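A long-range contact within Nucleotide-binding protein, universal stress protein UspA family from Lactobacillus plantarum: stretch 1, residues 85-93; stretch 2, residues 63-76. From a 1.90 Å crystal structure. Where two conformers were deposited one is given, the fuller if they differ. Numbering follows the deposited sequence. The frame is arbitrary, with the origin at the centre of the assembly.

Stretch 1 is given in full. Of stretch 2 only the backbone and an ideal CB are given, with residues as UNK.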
# COMPACT_ATOMS: atom_id res chain seq x y z
N ASN A 85 -13.39 11.04 -30.01
CA ASN A 85 -14.49 10.09 -29.81
C ASN A 85 -14.69 9.68 -28.35
O ASN A 85 -13.93 10.05 -27.48
CB ASN A 85 -14.25 8.83 -30.66
CG ASN A 85 -12.89 8.22 -30.42
OD1 ASN A 85 -12.53 7.85 -29.27
ND2 ASN A 85 -12.07 8.18 -31.47
N LEU A 86 -15.71 8.86 -28.12
CA LEU A 86 -15.88 8.22 -26.83
C LEU A 86 -16.53 6.87 -27.09
O LEU A 86 -17.60 6.80 -27.74
CB LEU A 86 -16.74 9.04 -25.87
CG LEU A 86 -16.91 8.42 -24.48
CD1 LEU A 86 -15.60 8.54 -23.68
CD2 LEU A 86 -18.12 9.04 -23.74
N LYS A 87 -15.84 5.83 -26.65
CA LYS A 87 -16.41 4.52 -26.47
C LYS A 87 -16.81 4.41 -24.99
O LYS A 87 -16.08 4.87 -24.12
CB LYS A 87 -15.38 3.45 -26.84
CG LYS A 87 -15.85 1.99 -26.71
CD LYS A 87 -14.69 1.00 -26.72
CE LYS A 87 -15.13 -0.35 -27.32
NZ LYS A 87 -14.17 -1.44 -27.04
N THR A 88 -17.97 3.84 -24.72
CA THR A 88 -18.43 3.60 -23.36
C THR A 88 -18.62 2.10 -23.17
O THR A 88 -19.11 1.38 -24.08
CB THR A 88 -19.72 4.34 -23.07
OG1 THR A 88 -20.77 3.89 -23.95
CG2 THR A 88 -19.49 5.86 -23.22
N GLU A 89 -18.27 1.61 -21.99
CA GLU A 89 -18.34 0.21 -21.71
C GLU A 89 -18.81 -0.00 -20.28
O GLU A 89 -18.30 0.64 -19.34
CB GLU A 89 -16.95 -0.39 -21.84
CG GLU A 89 -16.92 -1.90 -21.76
CD GLU A 89 -16.66 -2.58 -23.07
OE1 GLU A 89 -15.89 -2.04 -23.92
OE2 GLU A 89 -17.18 -3.71 -23.24
N ILE A 90 -19.78 -0.91 -20.11
CA ILE A 90 -20.21 -1.34 -18.82
C ILE A 90 -19.88 -2.83 -18.73
O ILE A 90 -20.32 -3.64 -19.57
CB ILE A 90 -21.73 -1.10 -18.62
CG1 ILE A 90 -22.12 0.35 -18.92
CG2 ILE A 90 -22.18 -1.56 -17.25
CD1 ILE A 90 -21.40 1.37 -18.14
N SER A 91 -19.05 -3.18 -17.75
CA SER A 91 -18.66 -4.57 -17.54
C SER A 91 -19.02 -5.02 -16.15
O SER A 91 -19.28 -4.20 -15.26
CB SER A 91 -17.14 -4.73 -17.76
OG SER A 91 -16.81 -4.53 -19.13
N TYR A 92 -19.02 -6.34 -15.98
CA TYR A 92 -19.38 -7.02 -14.73
C TYR A 92 -18.16 -7.80 -14.22
O TYR A 92 -17.54 -8.58 -14.96
CB TYR A 92 -20.60 -7.93 -14.93
CG TYR A 92 -21.77 -7.19 -15.56
CD1 TYR A 92 -21.83 -6.99 -16.95
CD2 TYR A 92 -22.80 -6.69 -14.79
CE1 TYR A 92 -22.89 -6.29 -17.55
CE2 TYR A 92 -23.87 -5.98 -15.36
CZ TYR A 92 -23.92 -5.78 -16.73
OH TYR A 92 -24.99 -5.09 -17.28
N GLY A 93 -17.75 -7.53 -12.98
CA GLY A 93 -16.62 -8.27 -12.39
C GLY A 93 -16.18 -7.53 -11.16
O GLY A 93 -16.90 -6.64 -10.66
N UNK A 63 -28.17 -1.05 -11.29
CA UNK A 63 -26.91 -0.28 -11.22
C UNK A 63 -26.37 -0.03 -12.64
O UNK A 63 -25.96 1.10 -12.97
CB UNK A 63 -25.87 -1.02 -10.38
N UNK A 64 -26.36 -1.09 -13.43
CA UNK A 64 -25.95 -1.05 -14.85
C UNK A 64 -26.77 -0.02 -15.65
O UNK A 64 -26.22 0.72 -16.45
CB UNK A 64 -26.11 -2.44 -15.48
N UNK A 65 -28.08 0.03 -15.42
CA UNK A 65 -28.92 0.95 -16.15
C UNK A 65 -28.60 2.40 -15.78
O UNK A 65 -28.54 3.25 -16.64
CB UNK A 65 -30.39 0.64 -15.88
N UNK A 66 -28.35 2.65 -14.50
CA UNK A 66 -27.91 3.96 -14.04
C UNK A 66 -26.58 4.37 -14.68
O UNK A 66 -26.43 5.49 -15.13
CB UNK A 66 -27.78 3.96 -12.52
N UNK A 67 -25.62 3.48 -14.64
CA UNK A 67 -24.34 3.68 -15.33
C UNK A 67 -24.53 4.02 -16.83
O UNK A 67 -23.84 4.90 -17.38
CB UNK A 67 -23.48 2.42 -15.19
N UNK A 68 -25.43 3.31 -17.49
CA UNK A 68 -25.68 3.51 -18.92
C UNK A 68 -26.21 4.91 -19.16
O UNK A 68 -25.87 5.56 -20.14
CB UNK A 68 -26.67 2.47 -19.46
N UNK A 69 -27.05 5.40 -18.24
CA UNK A 69 -27.55 6.76 -18.37
C UNK A 69 -26.43 7.78 -18.14
O UNK A 69 -26.40 8.82 -18.78
CB UNK A 69 -28.70 7.00 -17.39
N UNK A 70 -25.52 7.49 -17.22
CA UNK A 70 -24.39 8.41 -17.03
C UNK A 70 -23.48 8.44 -18.30
O UNK A 70 -22.94 9.48 -18.65
CB UNK A 70 -23.58 7.99 -15.80
N UNK A 71 -23.34 7.29 -18.96
CA UNK A 71 -22.54 7.19 -20.18
C UNK A 71 -23.18 7.99 -21.32
O UNK A 71 -22.50 8.74 -22.02
CB UNK A 71 -22.38 5.72 -20.59
N UNK A 72 -24.50 7.84 -21.48
CA UNK A 72 -25.26 8.68 -22.41
C UNK A 72 -24.93 10.15 -22.24
O UNK A 72 -24.56 10.80 -23.21
CB UNK A 72 -26.76 8.46 -22.22
N UNK A 73 -25.02 10.66 -21.02
CA UNK A 73 -24.66 12.05 -20.72
C UNK A 73 -23.22 12.35 -21.09
O UNK A 73 -22.91 13.42 -21.62
CB UNK A 73 -24.88 12.35 -19.24
N UNK A 74 -22.31 11.41 -20.82
CA UNK A 74 -20.92 11.65 -21.16
C UNK A 74 -20.69 11.77 -22.70
O UNK A 74 -19.94 12.63 -23.12
CB UNK A 74 -20.06 10.52 -20.59
N UNK A 75 -21.36 10.93 -23.49
CA UNK A 75 -21.26 10.98 -24.96
C UNK A 75 -21.73 12.32 -25.47
O UNK A 75 -21.18 12.84 -26.44
CB UNK A 75 -22.08 9.86 -25.61
N UNK A 76 -22.76 12.86 -24.83
CA UNK A 76 -23.28 14.18 -25.20
C UNK A 76 -22.24 15.26 -24.90
O UNK A 76 -22.01 16.14 -25.73
CB UNK A 76 -24.58 14.48 -24.46

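Residues 63-76 are helical, and the helix runs nearly antiparallel to strand 87-93 (168°), with 9.2 Å between the axes at closest approach. Leu-86, Thr-88 and Ile-90 point their CB atoms toward the helix.

Position 63 is helical, and its ideal CB has nothing of stretch 1 within 5.5 Å. The strand sets no demand here. The residue is Glu-63.

Position 64 points toward the strand. Its ideal CB already lies 3.4 Å from Tyr-92 OH and 4.4 Å from Ile-90 CG2. There is little space, so a small residue such as alanine, serine or glycine suits. It is Ala-64. Its CB lies 3.4 Å from Tyr-92 OH and approaches the ring obliquely, 4.2 Å from Tyr-92 CZ.

Position 65 points away and 66 is out of reach, so stretch 1 leaves both open. They are Ala-65 and His-66.

Position 67 points toward Ile-90, with the ideal CB 3.8 Å from Ile-90 CD1. A small apolar side chain would touch the isoleucine without further reach. The residue is Ala-67, and its CB makes that contact with Ile-90 CD1 at 3.8 Å.

Position 68 points sideways, its ideal CB 5.0 Å from Ile-90 CG1. A longer chain with an aliphatic first part could lie along the isoleucine; leucine, methionine, lysine, arginine or glutamate would all serve. It is Lys-68, deposited in two conformers. In the one given, Lys-68 CG lies 3.9 Å from Ile-90 CG1.

Positions 69 and 70 are out of reach of the strand and unconstrained by it. They are Asp-69 and Ala-70.

Position 71 points toward the strand. Its ideal CB is 3.9 Å from Thr-88 CB and 5.1 Å from Ile-90 CD1. An apolar chain such as leucine, isoleucine or methionine could span both. It is Met-71, present as selenomethionine. SE lies 3.8 Å from Thr-88 CG2, and CE lies 3.8 Å from Ile-90 CD1. Chi1 and chi2 are both m and chi3 is t, which carries the chain along the strand from one residue to the next inward-pointing one.

Position 72 points away and 73 is out of reach. Polar or charged residues are as acceptable as any. They are Arg-72 and Gln-73.

Position 74 points toward Leu-86, its ideal CB 4.0 Å from Leu-86 CD2. Many residues with an aliphatic base would fit. It is Arg-74. Its CB packs at 4.0 Å on Leu-86 CD2, then the chain leads away, and its guanidinium is hydrogen-bonded elsewhere in the structure.

Position 75 points sideways, its ideal CB 4.5 Å from Leu-86 CD2. The carbonyl of Leu-86 offers an acceptor, so a chain with a donor at its end, such as glutamine, lysine or arginine, is attractive. It is Gln-75. With chi1 and chi2 both m, NE2 donates to Leu-86 O at 2.9 Å. The same NE2 is 3.6 Å from Thr-88 CG2.

Position 76 points away, with no partner in stretch 1. It is Gln-76.

Stretch 2 63-76: EAAHAKDAMRQRQQ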
# COMPACT_ATOMS: atom_id res chain seq x y z
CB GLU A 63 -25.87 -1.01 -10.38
CG GLU A 63 -24.50 -0.34 -10.40
CD GLU A 63 -23.49 -1.01 -9.45
OE1 GLU A 63 -23.80 -2.08 -8.88
OE2 GLU A 63 -22.38 -0.46 -9.31
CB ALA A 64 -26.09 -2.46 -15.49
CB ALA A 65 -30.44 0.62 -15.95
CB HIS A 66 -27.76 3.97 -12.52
CG HIS A 66 -27.23 5.26 -11.98
ND1 HIS A 66 -27.99 6.42 -11.91
CD2 HIS A 66 -26.00 5.59 -11.49
CE1 HIS A 66 -27.26 7.40 -11.41
NE2 HIS A 66 -26.05 6.92 -11.14
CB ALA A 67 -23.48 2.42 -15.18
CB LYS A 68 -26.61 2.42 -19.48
CG LYS A 68 -25.86 1.05 -19.59
CD LYS A 68 -26.71 -0.13 -20.18
CE LYS A 68 -27.05 -1.24 -19.15
NZ LYS A 68 -28.53 -1.39 -18.83
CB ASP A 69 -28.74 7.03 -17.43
CG ASP A 69 -29.22 8.45 -17.54
OD1 ASP A 69 -29.89 8.78 -18.57
OD2 ASP A 69 -28.87 9.25 -16.64
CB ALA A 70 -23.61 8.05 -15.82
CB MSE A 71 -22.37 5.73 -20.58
CG MSE A 71 -21.49 4.92 -19.64
SE MSE A 71 -19.69 5.70 -19.47
CE MSE A 71 -18.97 4.33 -18.31
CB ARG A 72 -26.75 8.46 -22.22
CG ARG A 72 -27.28 7.23 -22.94
CD ARG A 72 -28.82 7.28 -23.11
NE ARG A 72 -29.38 6.00 -23.55
CZ ARG A 72 -29.53 4.90 -22.80
NH1 ARG A 72 -29.15 4.88 -21.52
NH2 ARG A 72 -30.06 3.80 -23.33
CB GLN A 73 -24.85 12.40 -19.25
CG GLN A 73 -26.28 12.40 -18.76
CD GLN A 73 -26.40 12.90 -17.32
OE1 GLN A 73 -25.96 12.25 -16.37
NE2 GLN A 73 -27.02 14.07 -17.16
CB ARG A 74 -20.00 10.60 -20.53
CG ARG A 74 -19.88 10.75 -19.01
CD ARG A 74 -18.99 9.72 -18.41
NE ARG A 74 -18.98 9.79 -16.95
CZ ARG A 74 -19.52 8.90 -16.14
NH1 ARG A 74 -20.13 7.80 -16.61
NH2 ARG A 74 -19.45 9.10 -14.85
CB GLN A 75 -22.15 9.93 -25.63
CG GLN A 75 -21.66 8.52 -25.51
CD GLN A 75 -20.70 8.13 -26.61
OE1 GLN A 75 -20.29 8.96 -27.43
NE2 GLN A 75 -20.32 6.85 -26.62
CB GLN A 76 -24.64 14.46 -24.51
CG GLN A 76 -25.73 13.50 -25.01
CD GLN A 76 -27.10 13.71 -24.36
OE1 GLN A 76 -27.28 14.57 -23.49
NE2 GLN A 76 -28.08 12.92 -24.80
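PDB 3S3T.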